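Local coordinates for protein transcriptional activator, putative, Baf family (Campylobacter jejuni, PDB 2NRH) that probably phosphorylates pantothenate with ATP, the first step of coenzyme A biosynthesis, as a homodimeric type III pantothenate kinase that needs a monovalent cation, at residues Phe110-Tyr118 with Val154-Ala165. The protein carries 2 engineered substitutions. Sequence-based numbering, arbitrary orientation.
Sequences FILPGIANY and VFKGIYLLIKDA
Both methyls of V154 lie on the same side of the Y118 ring. V154 CG1 sits over the face in a CH-pi contact, 4.1 Å from the ring centroid and 25° off the normal, while V154 CG2 comes within 3.6 Å of Y118 CD1. CB of P113 lies over the opposite face of the tyrosine, toward the rim, so the ring is covered from both sides. One turn along, CG1 of I158 meets CD2 of L112 at 4.0 Å, and beyond it CD1 of L161 sits 3.8 Å from CD1 of L112. At the far end the F110 ring leans at a slant on CB and CD2 of L161, with F110 CE1 3.9 Å from L161 CD2, and presents its edge to the methyl of A165, which lies 4.0 Å from F110 CE2. With chi1 at 56°, CG of F110 stands between N and C of its own backbone, and the ring is turned toward the helix. No hydrogen bond links the two segments.

Strand 105-113 is, within this chain, an outermost strand of a five-stranded mixed sheet of the ASKHA fold, the actin-like ATPase architecture of type III pantothenate kinases, and helix 146-165 packs against it nearly antiparallel, at 170° and 10.6 Å between the axes of 110-113 and 154-165. After P113 the chain enters the next helix with G114 as N-cap. I115, at its start, extends CD1 to within 3.9 Å of CE1 of F155, the side chains roughly perpendicular; F155 is held in turn edge-to-face by F180.

Backbone hydrogen bonds to I98 and I96 fix F110 and L112 on strand 95-102. Y152 of the second subunit meets the F110 ring, and D164 of that subunit forms a salt bridge with K156, tying this helix into the dimer.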
ATOM      1  N   PHE B 110       0.452 -12.805  -2.996  1.00 46.81           N
ATOM      2  CA  PHE B 110       0.284 -11.413  -3.429  1.00 46.74           C
ATOM      3  C   PHE B 110       1.285 -10.465  -2.824  1.00 46.00           C
ATOM      4  O   PHE B 110       2.025 -10.828  -1.906  1.00 45.34           O
ATOM      5  CB  PHE B 110      -1.130 -10.901  -3.199  1.00 46.73           C
ATOM      6  CG  PHE B 110      -1.587 -11.009  -1.781  1.00 49.06           C
ATOM      7  CD1 PHE B 110      -1.572  -9.869  -0.950  1.00 49.40           C
ATOM      8  CD2 PHE B 110      -2.052 -12.241  -1.271  1.00 48.07           C
ATOM      9  CE1 PHE B 110      -1.990  -9.958   0.390  1.00 51.34           C
ATOM     10  CE2 PHE B 110      -2.508 -12.341   0.064  1.00 53.27           C
ATOM     11  CZ  PHE B 110      -2.476 -11.206   0.918  1.00 50.60           C
ATOM     12  N   ILE B 111       1.255  -9.239  -3.343  1.00 45.08           N
ATOM     13  CA  ILE B 111       2.329  -8.270  -3.122  1.00 44.69           C
ATOM     14  C   ILE B 111       1.781  -6.922  -2.669  1.00 44.41           C
ATOM     15  O   ILE B 111       0.705  -6.380  -3.134  1.00 44.08           O
ATOM     16  CB  ILE B 111       3.253  -8.081  -4.415  1.00 45.04           C
ATOM     17  CG1 ILE B 111       3.699  -9.424  -4.975  1.00 41.51           C
ATOM     18  CG2 ILE B 111       4.450  -7.132  -4.156  1.00 43.12           C
ATOM     19  CD1 ILE B 111       4.186  -9.309  -6.375  1.00 44.83           C
ATOM     20  N   LEU B 112       2.536  -6.365  -1.761  1.00 42.81           N
ATOM     21  CA  LEU B 112       2.191  -5.052  -1.214  1.00 44.24           C
ATOM     22  C   LEU B 112       3.420  -4.160  -1.283  1.00 43.09           C
ATOM     23  O   LEU B 112       4.546  -4.665  -1.244  1.00 42.46           O
ATOM     24  CB  LEU B 112       1.800  -5.308   0.246  1.00 44.61           C
ATOM     25  CG  LEU B 112       0.366  -5.369   0.797  1.00 47.89           C
ATOM     26  CD1 LEU B 112      -0.591  -5.803  -0.171  1.00 51.68           C
ATOM     27  CD2 LEU B 112       0.256  -6.195   2.072  1.00 45.75           C
ATOM     28  N   PRO B 113       3.251  -2.836  -1.264  1.00 43.63           N
ATOM     29  CA  PRO B 113       4.542  -2.127  -1.059  1.00 44.16           C
ATOM     30  C   PRO B 113       5.176  -2.441   0.305  1.00 44.91           C
ATOM     31  O   PRO B 113       4.451  -2.747   1.287  1.00 45.62           O
ATOM     32  CB  PRO B 113       4.158  -0.615  -1.130  1.00 44.00           C
ATOM     33  CG  PRO B 113       2.797  -0.569  -1.772  1.00 42.13           C
ATOM     34  CD  PRO B 113       2.127  -1.888  -1.259  1.00 43.49           C
ATOM     35  N   GLY B 114       6.505  -2.425   0.346  1.00 44.94           N
ATOM     36  CA  GLY B 114       7.238  -2.330   1.598  1.00 45.01           C
ATOM     37  C   GLY B 114       6.919  -1.053   2.347  1.00 45.25           C
ATOM     38  O   GLY B 114       6.477  -0.065   1.759  1.00 45.72           O
ATOM     39  N   ILE B 115       7.122  -1.083   3.647  1.00 45.89           N
ATOM     40  CA  ILE B 115       6.753   0.005   4.567  1.00 48.49           C
ATOM     41  C   ILE B 115       7.442   1.336   4.260  1.00 49.46           C
ATOM     42  O   ILE B 115       6.766   2.400   4.254  1.00 51.59           O
ATOM     43  CB  ILE B 115       6.986  -0.427   6.059  1.00 48.88           C
ATOM     44  CG1 ILE B 115       6.059  -1.592   6.410  1.00 48.87           C
ATOM     45  CG2 ILE B 115       6.756   0.730   7.044  1.00 49.17           C
ATOM     46  CD1 ILE B 115       6.265  -2.074   7.824  1.00 50.94           C
ATOM     47  N   ALA B 116       8.757   1.304   4.005  1.00 49.10           N
ATOM     48  CA  ALA B 116       9.497   2.497   3.564  1.00 49.28           C
ATOM     49  C   ALA B 116       8.846   3.087   2.336  1.00 49.46           C
ATOM     50  O   ALA B 116       8.696   4.296   2.236  1.00 50.51           O
ATOM     51  CB  ALA B 116      11.019   2.183   3.270  1.00 48.85           C
ATOM     52  N   ASN B 117       8.412   2.235   1.411  1.00 49.65           N
ATOM     53  CA  ASN B 117       7.791   2.728   0.168  1.00 49.68           C
ATOM     54  C   ASN B 117       6.452   3.404   0.368  1.00 49.57           C
ATOM     55  O   ASN B 117       6.208   4.376  -0.284  1.00 48.54           O
ATOM     56  CB  ASN B 117       7.717   1.651  -0.899  1.00 48.90           C
ATOM     57  CG  ASN B 117       9.013   1.562  -1.686  1.00 51.31           C
ATOM     58  OD1 ASN B 117       9.889   2.462  -1.613  1.00 46.31           O
ATOM     59  ND2 ASN B 117       9.152   0.488  -2.439  1.00 50.06           N
ATOM     60  N   TYR B 118       5.622   2.886   1.284  1.00 49.89           N
ATOM     61  CA  TYR B 118       4.388   3.574   1.724  1.00 50.82           C
ATOM     62  C   TYR B 118       4.712   4.997   2.206  1.00 50.42           C
ATOM     63  O   TYR B 118       4.035   5.927   1.814  1.00 50.17           O
ATOM     64  CB  TYR B 118       3.710   2.825   2.879  1.00 50.35           C
ATOM     65  CG  TYR B 118       2.802   1.686   2.491  1.00 51.63           C
ATOM     66  CD1 TYR B 118       1.526   1.923   1.932  1.00 48.25           C
ATOM     67  CD2 TYR B 118       3.168   0.351   2.758  1.00 51.36           C
ATOM     68  CE1 TYR B 118       0.667   0.838   1.599  1.00 46.95           C
ATOM     69  CE2 TYR B 118       2.288  -0.743   2.433  1.00 48.90           C
ATOM     70  CZ  TYR B 118       1.043  -0.475   1.863  1.00 49.06           C
ATOM     71  OH  TYR B 118       0.154  -1.546   1.558  1.00 53.29           O
ATOM     72  N   VAL B 154      -1.603   2.014   6.751  1.00 51.88           N
ATOM     73  CA  VAL B 154      -0.576   1.092   6.347  1.00 52.81           C
ATOM     74  C   VAL B 154      -0.669  -0.164   7.180  1.00 53.57           C
ATOM     75  O   VAL B 154      -0.896  -1.263   6.623  1.00 54.42           O
ATOM     76  CB  VAL B 154       0.851   1.753   6.422  1.00 52.20           C
ATOM     77  CG1 VAL B 154       1.988   0.749   6.279  1.00 52.77           C
ATOM     78  CG2 VAL B 154       0.957   2.829   5.389  1.00 52.97           C
ATOM     79  N   PHE B 155      -0.481  -0.034   8.489  1.00 53.55           N
ATOM     80  CA  PHE B 155      -0.258  -1.235   9.266  1.00 55.61           C
ATOM     81  C   PHE B 155      -1.505  -2.119   9.363  1.00 56.25           C
ATOM     82  O   PHE B 155      -1.405  -3.355   9.378  1.00 57.30           O
ATOM     83  CB  PHE B 155       0.302  -0.944  10.655  1.00 56.13           C
ATOM     84  CG  PHE B 155       1.620  -0.226  10.656  1.00 58.47           C
ATOM     85  CD1 PHE B 155       2.517  -0.364   9.607  1.00 59.66           C
ATOM     86  CD2 PHE B 155       1.968   0.592  11.744  1.00 61.25           C
ATOM     87  CE1 PHE B 155       3.744   0.323   9.613  1.00 64.17           C
ATOM     88  CE2 PHE B 155       3.184   1.285  11.772  1.00 63.10           C
ATOM     89  CZ  PHE B 155       4.087   1.146  10.699  1.00 62.92           C
ATOM     90  N   LYS B 156      -2.676  -1.497   9.431  1.00 56.94           N
ATOM     91  CA  LYS B 156      -3.900  -2.283   9.517  1.00 57.19           C
ATOM     92  C   LYS B 156      -4.294  -2.944   8.231  1.00 55.88           C
ATOM     93  O   LYS B 156      -4.882  -4.038   8.276  1.00 56.79           O
ATOM     94  CB  LYS B 156      -5.096  -1.495  10.069  1.00 57.27           C
ATOM     95  CG  LYS B 156      -5.874  -2.410  11.042  1.00 60.18           C
ATOM     96  CD  LYS B 156      -7.342  -2.198  11.100  1.00 60.91           C
ATOM     97  CE  LYS B 156      -7.881  -3.066  12.224  1.00 64.24           C
ATOM     98  NZ  LYS B 156      -9.302  -2.653  12.577  1.00 68.03           N
ATOM     99  N   GLY B 157      -4.012  -2.271   7.108  1.00 54.88           N
ATOM    100  CA  GLY B 157      -4.151  -2.836   5.786  1.00 53.83           C
ATOM    101  C   GLY B 157      -3.373  -4.135   5.613  1.00 54.20           C
ATOM    102  O   GLY B 157      -3.905  -5.104   5.076  1.00 54.86           O
ATOM    103  N   ILE B 158      -2.119  -4.149   6.058  1.00 53.61           N
ATOM    104  CA  ILE B 158      -1.284  -5.363   6.073  1.00 53.65           C
ATOM    105  C   ILE B 158      -1.792  -6.388   7.083  1.00 54.20           C
ATOM    106  O   ILE B 158      -1.799  -7.569   6.790  1.00 54.26           O
ATOM    107  CB  ILE B 158       0.237  -5.058   6.424  1.00 53.00           C
ATOM    108  CG1 ILE B 158       0.881  -4.114   5.419  1.00 52.04           C
ATOM    109  CG2 ILE B 158       1.060  -6.281   6.400  1.00 52.10           C
ATOM    110  CD1 ILE B 158       2.094  -3.471   5.980  1.00 48.84           C
ATOM    111  N   TYR B 159      -2.149  -5.948   8.291  1.00 54.83           N
ATOM    112  CA  TYR B 159      -2.718  -6.843   9.283  1.00 55.75           C
ATOM    113  C   TYR B 159      -3.962  -7.577   8.746  1.00 55.32           C
ATOM    114  O   TYR B 159      -4.062  -8.768   8.864  1.00 55.27           O
ATOM    115  CB  TYR B 159      -3.045  -6.109  10.610  1.00 57.56           C
ATOM    116  CG  TYR B 159      -3.773  -7.013  11.592  1.00 59.78           C
ATOM    117  CD1 TYR B 159      -3.061  -7.864  12.447  1.00 62.45           C
ATOM    118  CD2 TYR B 159      -5.179  -7.073  11.624  1.00 62.35           C
ATOM    119  CE1 TYR B 159      -3.727  -8.732  13.342  1.00 60.59           C
ATOM    120  CE2 TYR B 159      -5.851  -7.954  12.495  1.00 61.24           C
ATOM    121  CZ  TYR B 159      -5.114  -8.769  13.352  1.00 61.22           C
ATOM    122  OH  TYR B 159      -5.765  -9.607  14.251  1.00 62.06           O
ATOM    123  N   LEU B 160      -4.905  -6.867   8.148  1.00 55.65           N
ATOM    124  CA  LEU B 160      -6.107  -7.535   7.672  1.00 56.22           C
ATOM    125  C   LEU B 160      -5.891  -8.423   6.468  1.00 57.36           C
ATOM    126  O   LEU B 160      -6.468  -9.520   6.423  1.00 58.61           O
ATOM    127  CB  LEU B 160      -7.257  -6.552   7.408  1.00 56.53           C
ATOM    128  CG  LEU B 160      -7.846  -5.717   8.558  1.00 55.18           C
ATOM    129  CD1 LEU B 160      -8.772  -4.659   8.011  1.00 53.11           C
ATOM    130  CD2 LEU B 160      -8.558  -6.638   9.540  1.00 51.58           C
ATOM    131  N   LEU B 161      -5.083  -7.984   5.493  1.00 57.01           N
ATOM    132  CA  LEU B 161      -4.723  -8.880   4.390  1.00 56.63           C
ATOM    133  C   LEU B 161      -4.082 -10.149   4.883  1.00 56.96           C
ATOM    134  O   LEU B 161      -4.414 -11.228   4.400  1.00 57.85           O
ATOM    135  CB  LEU B 161      -3.817  -8.227   3.349  1.00 55.68           C
ATOM    136  CG  LEU B 161      -4.604  -7.322   2.430  1.00 55.84           C
ATOM    137  CD1 LEU B 161      -3.666  -6.232   1.966  1.00 53.00           C
ATOM    138  CD2 LEU B 161      -5.265  -8.116   1.256  1.00 51.64           C
ATOM    139  N   ILE B 162      -3.171 -10.056   5.831  1.00 57.12           N
ATOM    140  CA  ILE B 162      -2.556 -11.285   6.274  1.00 59.41           C
ATOM    141  C   ILE B 162      -3.490 -12.198   7.086  1.00 61.26           C
ATOM    142  O   ILE B 162      -3.385 -13.419   6.976  1.00 60.67           O
ATOM    143  CB  ILE B 162      -1.303 -11.050   7.060  1.00 59.37           C
ATOM    144  CG1 ILE B 162      -0.198 -10.502   6.145  1.00 58.45           C
ATOM    145  CG2 ILE B 162      -0.902 -12.335   7.790  1.00 57.53           C
ATOM    146  CD1 ILE B 162       0.867  -9.772   6.935  1.00 60.01           C
ATOM    147  N   LYS B 163      -4.386 -11.593   7.874  1.00 62.85           N
ATOM    148  CA  LYS B 163      -5.355 -12.319   8.688  1.00 64.82           C
ATOM    149  C   LYS B 163      -6.302 -13.099   7.788  1.00 64.58           C
ATOM    150  O   LYS B 163      -6.592 -14.255   8.026  1.00 64.56           O
ATOM    151  CB  LYS B 163      -6.173 -11.367   9.590  1.00 65.09           C
ATOM    152  CG  LYS B 163      -6.597 -12.006  10.931  1.00 68.52           C
ATOM    153  CD  LYS B 163      -8.010 -11.658  11.343  1.00 73.30           C
ATOM    154  CE  LYS B 163      -8.087 -10.350  12.116  1.00 77.80           C
ATOM    155  NZ  LYS B 163      -8.521 -10.533  13.556  1.00 78.71           N
ATOM    156  N   ASP B 164      -6.759 -12.442   6.749  1.00 64.58           N
ATOM    157  CA  ASP B 164      -7.667 -13.034   5.808  1.00 65.75           C
ATOM    158  C   ASP B 164      -7.019 -14.210   5.045  1.00 66.33           C
ATOM    159  O   ASP B 164      -7.676 -15.216   4.785  1.00 66.64           O
ATOM    160  CB  ASP B 164      -8.105 -11.940   4.835  1.00 65.76           C
ATOM    161  CG  ASP B 164      -9.011 -12.439   3.778  1.00 66.76           C
ATOM    162  OD1 ASP B 164     -10.189 -12.708   4.074  1.00 71.57           O
ATOM    163  OD2 ASP B 164      -8.565 -12.548   2.630  1.00 69.21           O
ATOM    164  N   ALA B 165      -5.737 -14.070   4.700  1.00 66.02           N
ATOM    165  CA  ALA B 165      -5.051 -15.058   3.884  1.00 66.39           C
ATOM    166  C   ALA B 165      -4.725 -16.298   4.711  1.00 66.58           C
ATOM    167  O   ALA B 165      -4.673 -17.387   4.171  1.00 66.93           O
ATOM    168  CB  ALA B 165      -3.775 -14.475   3.260  1.00 64.72           C
TER